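Local coordinates for SnoaL-like domain-containing protein (Catenulispora acidiphila, PDB 4H3U), which is of unknown function but adopts a ketosteroid isomerase-like fold and may take part in trimethylamine metabolism, at residues A[56-59]-A[60-63]; A[32-35]-A[36-40]; A[73-76]-A[77-81]; A[141-144]-A[145-149]. All coordinates share one frame; numbering follows the deposited sequence.

Interaction 1: A[56-59]-A[60-63]; sequences YVDH and AIGA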
# COMPACT_ATOMS: atom_id res chain seq x y z
N TYR A 56 -6.94 4.65 -12.35
CA TYR A 56 -7.21 3.95 -11.13
C TYR A 56 -6.41 2.64 -11.20
O TYR A 56 -6.57 1.85 -12.14
CB TYR A 56 -8.73 3.63 -10.99
CG TYR A 56 -9.20 3.34 -9.58
CD1 TYR A 56 -10.05 4.22 -8.92
CD2 TYR A 56 -8.76 2.21 -8.88
CE1 TYR A 56 -10.41 4.03 -7.63
CE2 TYR A 56 -9.09 2.05 -7.55
CZ TYR A 56 -9.92 2.99 -6.92
OH TYR A 56 -10.22 2.89 -5.58
N VAL A 57 -5.55 2.38 -10.22
CA VAL A 57 -4.77 1.16 -10.14
C VAL A 57 -5.00 0.51 -8.78
O VAL A 57 -4.74 1.12 -7.76
CB VAL A 57 -3.27 1.44 -10.33
CG1 VAL A 57 -2.50 0.12 -10.21
CG2 VAL A 57 -3.02 2.09 -11.68
N ASP A 58 -5.41 -0.76 -8.80
CA ASP A 58 -5.47 -1.60 -7.60
C ASP A 58 -4.26 -2.51 -7.67
O ASP A 58 -4.19 -3.40 -8.52
CB ASP A 58 -6.78 -2.37 -7.52
CG ASP A 58 -6.88 -3.24 -6.30
OD1 ASP A 58 -5.87 -3.90 -5.93
OD2 ASP A 58 -7.99 -3.32 -5.71
N HIS A 59 -3.28 -2.24 -6.81
CA HIS A 59 -2.05 -3.01 -6.83
C HIS A 59 -2.19 -4.41 -6.24
O HIS A 59 -1.38 -5.28 -6.57
CB HIS A 59 -0.93 -2.22 -6.12
CG HIS A 59 -0.46 -1.02 -6.86
ND1 HIS A 59 0.42 -1.06 -7.91
CD2 HIS A 59 -0.73 0.29 -6.64
CE1 HIS A 59 0.65 0.18 -8.32
NE2 HIS A 59 -0.02 1.03 -7.55
N ALA A 60 -3.12 -4.59 -5.33
CA ALA A 60 -3.29 -5.91 -4.70
C ALA A 60 -3.76 -6.95 -5.73
O ALA A 60 -3.27 -8.06 -5.76
CB ALA A 60 -4.24 -5.80 -3.51
N ILE A 61 -4.76 -6.55 -6.53
CA ILE A 61 -5.38 -7.40 -7.57
C ILE A 61 -4.65 -7.28 -8.89
O ILE A 61 -4.65 -8.23 -9.67
CB ILE A 61 -6.88 -6.96 -7.79
CG1 ILE A 61 -7.70 -7.13 -6.52
CG2 ILE A 61 -7.57 -7.69 -8.94
CD1 ILE A 61 -7.73 -8.52 -5.95
N GLY A 62 -4.02 -6.15 -9.15
CA GLY A 62 -3.35 -5.81 -10.38
C GLY A 62 -4.32 -5.42 -11.47
O GLY A 62 -4.31 -6.00 -12.55
N ALA A 63 -5.21 -4.51 -11.18
CA ALA A 63 -6.18 -4.00 -12.13
C ALA A 63 -5.88 -2.54 -12.42
O ALA A 63 -5.63 -1.77 -11.52
CB ALA A 63 -7.59 -4.10 -11.56
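The carboxylate of D58 turns back over the loop that follows it, and its OD1 takes the amide of I61 at 2.9 Å (I61 N to D58 OD1) along a nearly straight line, 172° at the hydrogen. The donor arrives from above the carboxylate plane. A60 N lies equally near the same OD1, but its bond is strongly bent and weak. D58 can do this because CG stands anti to its backbone N (chi1 -180°), beside the carbonyl carbon and over the turn; a short acidic side chain suits a place where it must accept from amides two and three residues on. CG1 of I61 crosses the carboxylate 3.8 Å from D58 OD1.

The backbone of D58 is gripped too. Its N gives to A63 O at 2.9 Å, and D58 O receives both A63 N (3.1 Å) and G62 N (2.8 Å), which makes a G1 beta bulge in the hairpin joining strands 54-58 and 63-66. G62 holds the bulge's positive phi of 77°, a conformation easiest for a residue without CB. V57 CA adds a CH...O contact to A63 O, 3.4 Å long.

Further out, D58 OD2 is bonded to Y138 OH, which fixes the carboxylate's rotation. H59 lays one ring face over CG1 of V57, stacks on Y137 and is held at NE2 by Q135 OE1.

Interaction 2: A[32-35]-A[36-40]; sequences TAWA and AAWTG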
# COMPACT_ATOMS: atom_id res chain seq x y z
N THR A 32 -13.94 11.87 1.77
CA THR A 32 -15.26 11.45 2.24
C THR A 32 -16.11 10.99 1.05
O THR A 32 -16.81 9.98 1.16
CB THR A 32 -15.90 12.61 3.02
OG1 THR A 32 -15.01 12.97 4.07
CG2 THR A 32 -17.26 12.26 3.53
N ALA A 33 -16.04 11.69 -0.07
CA ALA A 33 -16.81 11.35 -1.25
C ALA A 33 -16.37 10.01 -1.83
O ALA A 33 -17.17 9.19 -2.25
CB ALA A 33 -16.74 12.42 -2.31
N TRP A 34 -15.06 9.78 -1.86
CA TRP A 34 -14.48 8.52 -2.36
C TRP A 34 -14.95 7.34 -1.50
O TRP A 34 -15.37 6.31 -2.04
CB TRP A 34 -12.97 8.69 -2.41
CG TRP A 34 -12.16 7.45 -2.66
CD1 TRP A 34 -11.70 6.99 -3.87
CD2 TRP A 34 -11.61 6.56 -1.66
NE1 TRP A 34 -10.95 5.85 -3.68
CE2 TRP A 34 -10.85 5.60 -2.34
CE3 TRP A 34 -11.64 6.53 -0.27
CZ2 TRP A 34 -10.15 4.62 -1.67
CZ3 TRP A 34 -10.93 5.56 0.39
CH2 TRP A 34 -10.20 4.61 -0.31
N ALA A 35 -14.89 7.51 -0.19
CA ALA A 35 -15.34 6.44 0.71
C ALA A 35 -16.83 6.16 0.57
O ALA A 35 -17.25 4.99 0.57
CB ALA A 35 -14.98 6.73 2.15
N ALA A 36 -17.62 7.22 0.43
CA ALA A 36 -19.06 7.07 0.28
C ALA A 36 -19.38 6.37 -1.05
O ALA A 36 -20.31 5.56 -1.13
CB ALA A 36 -19.77 8.40 0.38
N ALA A 37 -18.62 6.67 -2.09
CA ALA A 37 -18.82 6.04 -3.40
C ALA A 37 -18.49 4.55 -3.32
O ALA A 37 -19.24 3.70 -3.78
CB ALA A 37 -17.97 6.74 -4.45
N TRP A 38 -17.40 4.21 -2.66
CA TRP A 38 -17.06 2.79 -2.51
C TRP A 38 -18.04 2.02 -1.62
O TRP A 38 -18.29 0.84 -1.85
CB TRP A 38 -15.64 2.64 -1.92
CG TRP A 38 -14.60 2.55 -2.97
CD1 TRP A 38 -13.58 3.42 -3.26
CD2 TRP A 38 -14.49 1.48 -3.92
NE1 TRP A 38 -12.85 2.96 -4.33
CE2 TRP A 38 -13.39 1.77 -4.75
CE3 TRP A 38 -15.23 0.31 -4.17
CZ2 TRP A 38 -13.04 0.95 -5.82
CZ3 TRP A 38 -14.85 -0.51 -5.21
CH2 TRP A 38 -13.79 -0.19 -6.01
N THR A 39 -18.61 2.70 -0.61
CA THR A 39 -19.50 2.06 0.36
C THR A 39 -20.93 1.95 -0.15
O THR A 39 -21.67 1.07 0.26
CB THR A 39 -19.41 2.81 1.68
OG1 THR A 39 -18.05 2.73 2.13
CG2 THR A 39 -20.37 2.25 2.73
N GLY A 40 -21.30 2.81 -1.08
CA GLY A 40 -22.63 2.83 -1.67
C GLY A 40 -22.81 1.78 -2.75
O GLY A 40 -21.97 0.90 -2.92
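A35 and A36 sit side by side on helix 29-39; A35 reaches forward to T39 through its carbonyl, while A36 reaches back to T32 through its amide. The carbonyl of A35 is gripped twice: the amide, T39 N, comes to A35 O at 2.9 Å, while the hydroxyl, T39 OG1, reaches the same oxygen at 2.9 Å from the opposite face of the carbonyl plane. T39 can fold its hydroxyl back this way because OG1 lies anti to its own carbonyl carbon (chi1 -60°); that oxygen also receives V87 N of strand 82-95, tying the end of the helix to the sheet. A36 rests its CB 3.4 Å from T32 O.

W34 and W38, one turn apart, carry the aromatic contact. In this ketosteroid isomerase-like fold the helix packs both indoles against the sheet, W34 on V87 and I89, W38 on V87. They form an edge-to-face (T-shaped) pair, planes 76° apart, with W38 CD1 poised toward the rim of one W34 face, 3.6 Å from W34 CE2. W34 NE1 in turn meets the edge of W38 in its plane, with the two NE1 atoms 3.5 Å apart. Two donors cannot satisfy each other; each finds its own acceptor: W38 NE1 bonds to Y56 OH, and W34 NE1 makes a weak bond to D134 OD2. The pair thus contributes apolar ring surface to the interior while directing two indole hydrogens at acceptors on neighbouring strands.

Interaction 3: A[73-76]-A[77-81]; sequences GWKA and RTDAM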
# COMPACT_ATOMS: atom_id res chain seq x y z
N GLY A 73 -16.96 1.12 -13.84
CA GLY A 73 -16.98 -0.31 -14.09
C GLY A 73 -16.20 -1.12 -13.09
O GLY A 73 -16.57 -2.28 -12.82
N TRP A 74 -15.14 -0.57 -12.48
CA TRP A 74 -14.38 -1.26 -11.44
C TRP A 74 -15.20 -1.36 -10.15
O TRP A 74 -15.17 -2.41 -9.50
CB TRP A 74 -13.03 -0.55 -11.23
CG TRP A 74 -12.19 -1.10 -10.11
CD1 TRP A 74 -11.75 -0.41 -9.02
CD2 TRP A 74 -11.66 -2.43 -9.99
NE1 TRP A 74 -10.99 -1.22 -8.23
CE2 TRP A 74 -10.95 -2.48 -8.78
CE3 TRP A 74 -11.77 -3.61 -10.74
CZ2 TRP A 74 -10.27 -3.62 -8.36
CZ3 TRP A 74 -11.12 -4.73 -10.32
CH2 TRP A 74 -10.40 -4.76 -9.14
N LYS A 75 -15.95 -0.34 -9.79
CA LYS A 75 -16.87 -0.45 -8.66
C LYS A 75 -17.91 -1.52 -8.98
O LYS A 75 -18.22 -2.35 -8.11
CB LYS A 75 -17.49 0.91 -8.36
CG LYS A 75 -18.70 0.89 -7.39
CD LYS A 75 -18.44 0.29 -6.04
CE LYS A 75 -19.69 0.52 -5.15
NZ LYS A 75 -19.66 -0.31 -3.93
N ALA A 76 -18.48 -1.52 -10.18
CA ALA A 76 -19.45 -2.54 -10.54
C ALA A 76 -18.87 -3.96 -10.46
O ALA A 76 -19.51 -4.87 -9.94
CB ALA A 76 -20.05 -2.27 -11.92
N ARG A 77 -17.67 -4.16 -10.98
CA ARG A 77 -17.01 -5.45 -10.97
C ARG A 77 -16.70 -5.92 -9.56
O ARG A 77 -16.83 -7.10 -9.23
CB ARG A 77 -15.75 -5.39 -11.82
CG ARG A 77 -15.97 -5.27 -13.32
CD ARG A 77 -14.74 -4.69 -14.08
NE ARG A 77 -13.51 -5.44 -13.86
CZ ARG A 77 -12.28 -4.99 -14.15
NH1 ARG A 77 -12.11 -3.73 -14.59
NH2 ARG A 77 -11.22 -5.77 -13.94
N THR A 78 -16.25 -4.99 -8.74
CA THR A 78 -15.95 -5.31 -7.36
C THR A 78 -17.24 -5.77 -6.65
O THR A 78 -17.22 -6.78 -5.95
CB THR A 78 -15.28 -4.12 -6.66
OG1 THR A 78 -14.02 -3.80 -7.28
CG2 THR A 78 -15.00 -4.41 -5.25
N ASP A 79 -18.33 -5.03 -6.84
CA ASP A 79 -19.61 -5.40 -6.22
C ASP A 79 -20.14 -6.73 -6.71
O ASP A 79 -20.81 -7.45 -5.99
CB ASP A 79 -20.67 -4.33 -6.46
CG ASP A 79 -20.46 -3.06 -5.65
OD1 ASP A 79 -19.67 -3.07 -4.69
OD2 ASP A 79 -21.19 -2.09 -5.93
N ALA A 80 -19.92 -7.04 -7.97
CA ALA A 80 -20.35 -8.32 -8.49
C ALA A 80 -19.62 -9.47 -7.81
O ALA A 80 -20.19 -10.53 -7.65
CB ALA A 80 -20.10 -8.38 -10.00
N MSE A 81 -18.38 -9.28 -7.37
CA MSE A 81 -17.57 -10.32 -6.73
C MSE A 81 -17.62 -10.31 -5.22
O MSE A 81 -17.42 -11.36 -4.62
CB MSE A 81 -16.11 -10.12 -7.17
CG MSE A 81 -15.10 -11.20 -6.72
SE MSE A 81 -13.23 -10.88 -7.21
CE MSE A 81 -13.71 -10.37 -9.07
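The amides of R77, T78, D79 and A80 bond back to the carbonyls of G73, W74, K75 and A76 in regular alpha-helical steps. They belong to helix 68-81, the longest helix of this ketosteroid isomerase-like fold, which packs the W74 side against the curved sheet.

K75 and D79 form an i to i+4 salt bridge. K75 NZ meets D79 OD1 at 2.9 Å on the syn lone pair, the side of the other oxygen, and makes a weaker bond to D79 OD2 at 3.1 Å. The lysine chain bends at chi2 (58°), which swings its far end toward the carboxylate oxygens of D79. NZ also donates to W38 O and G40 O at the end of helix 29-39, so a long, flexible cation is apt here. A methionine in its place would probably leave D79 without its counter-charge and both carbonyls without this donor, loosening the link between the two helices.

T78 OG1 returns to W74 O at 2.9 Å, sharing that oxygen with its own amide from the other face of the carbonyl plane. The same hydroxyl oxygen stands over the centre of one W74 ring face, 3.7 Å from W74 CE2. R77, bent at chi3, presents its guanidinium face to the indole edge, with the planes 71° apart; W74 CE3 lies over the centre of the guanidinium, 3.7 Å from R77 CZ.

Interaction 4: A[141-144]-A[145-149]; sequences SSVL and AQSGL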
# COMPACT_ATOMS: atom_id res chain seq x y z
N SER A 141 -2.96 -11.17 0.79
CA SER A 141 -2.78 -12.40 1.61
C SER A 141 -3.72 -12.35 2.80
O SER A 141 -4.32 -13.37 3.14
CB SER A 141 -1.30 -12.45 2.08
OG SER A 141 -0.47 -12.72 0.98
N SER A 142 -3.80 -11.21 3.45
CA SER A 142 -4.67 -11.05 4.60
C SER A 142 -6.14 -11.18 4.19
O SER A 142 -6.94 -11.79 4.89
CB SER A 142 -4.40 -9.75 5.34
OG SER A 142 -5.19 -9.70 6.55
N VAL A 143 -6.52 -10.57 3.08
CA VAL A 143 -7.88 -10.70 2.56
C VAL A 143 -8.26 -12.19 2.41
O VAL A 143 -9.29 -12.66 2.89
CB VAL A 143 -8.09 -9.99 1.20
CG1 VAL A 143 -9.45 -10.37 0.57
CG2 VAL A 143 -7.99 -8.47 1.38
N LEU A 144 -7.43 -12.91 1.70
CA LEU A 144 -7.72 -14.33 1.43
C LEU A 144 -7.73 -15.15 2.71
O LEU A 144 -8.59 -16.03 2.89
CB LEU A 144 -6.75 -14.89 0.41
CG LEU A 144 -6.79 -14.21 -0.96
CD1 LEU A 144 -5.70 -14.80 -1.88
CD2 LEU A 144 -8.17 -14.22 -1.61
N ALA A 145 -6.74 -14.97 3.58
CA ALA A 145 -6.68 -15.73 4.82
C ALA A 145 -7.93 -15.45 5.69
O ALA A 145 -8.54 -16.40 6.20
CB ALA A 145 -5.41 -15.42 5.59
N GLN A 146 -8.29 -14.17 5.86
CA GLN A 146 -9.46 -13.86 6.65
C GLN A 146 -10.70 -14.53 6.07
O GLN A 146 -11.64 -14.83 6.82
CB GLN A 146 -9.67 -12.35 6.75
CG GLN A 146 -8.70 -11.67 7.68
CD GLN A 146 -9.04 -10.20 7.73
OE1 GLN A 146 -10.20 -9.82 7.96
NE2 GLN A 146 -8.04 -9.36 7.58
N SER A 147 -10.73 -14.58 4.74
CA SER A 147 -11.90 -15.10 4.01
C SER A 147 -12.02 -16.61 4.01
O SER A 147 -13.02 -17.14 3.55
CB SER A 147 -11.85 -14.66 2.53
OG SER A 147 -11.89 -13.23 2.38
N GLY A 148 -10.99 -17.29 4.50
CA GLY A 148 -10.95 -18.74 4.49
C GLY A 148 -10.71 -19.30 3.11
O GLY A 148 -11.07 -20.45 2.85
N LEU A 149 -10.03 -18.55 2.24
CA LEU A 149 -9.71 -18.97 0.89
C LEU A 149 -8.27 -19.38 0.81
O LEU A 149 -7.43 -18.92 1.60
CB LEU A 149 -9.94 -17.83 -0.09
CG LEU A 149 -11.41 -17.42 -0.28
CD1 LEU A 149 -11.50 -16.12 -1.07
CD2 LEU A 149 -12.19 -18.54 -0.92
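Q146 NE2 donates to S142 OG at 3.0 Å in the conformer described, one of two deposited for S142, with the serine oxygen close to the amide plane. S142 OG stands anti to its backbone N (chi1 -174°), and the extended glutamine reaches back one turn to meet it. Q146 OE1 accepts from A117 N of strand 116-127. Were Q146 replaced by a leucine, A117 N would probably lose this acceptor and S142 OG this donor. S147 OG gives to V143 O at 2.7 Å from above the carbonyl plane, while S147 N approaches it from the opposite face; a serine can thus bury its hydroxyl against the backbone.

The backbone bonds at the C-terminus of helix 140-147 form a Schellman motif. L149 N reaches L144 O at 3.0 Å, and G148 N gives to A145 O at 3.1 Å. G148 takes the required positive phi of 73°, readily adopted by glycine.

L144 and L149, the C3 and C'' residues of the motif, make its characteristic apolar contact, L144 CD2 to L149 CD1 at 3.9 Å; here their side chains cross at about a right angle. L149 also packs on P113 and I109, L144 on W153.

How the interactions relate
Interactions 1, 2 and 3 meet where helices 29-39 and 68-81 pack against the sheet; relatives with this fold commonly have a pocket in the interior, but no active site is established for this protein. Y56 OH of interaction 1 lies 2.9 Å from W38 NE1 of interaction 2. K75 NZ of interaction 3 comes within 2.7 Å of W38 O, joining the two helices. W74 packs against both neighbours: its CZ2 is 3.5 Å from D58 OD2, and its CD1 is 3.6 Å from W38 CH2. Interaction 4 stands apart, its nearest atoms about 7 Å from those of interaction 1. A bound cadmium ion lies about 5 Å from the side chain of A60 in interaction 1.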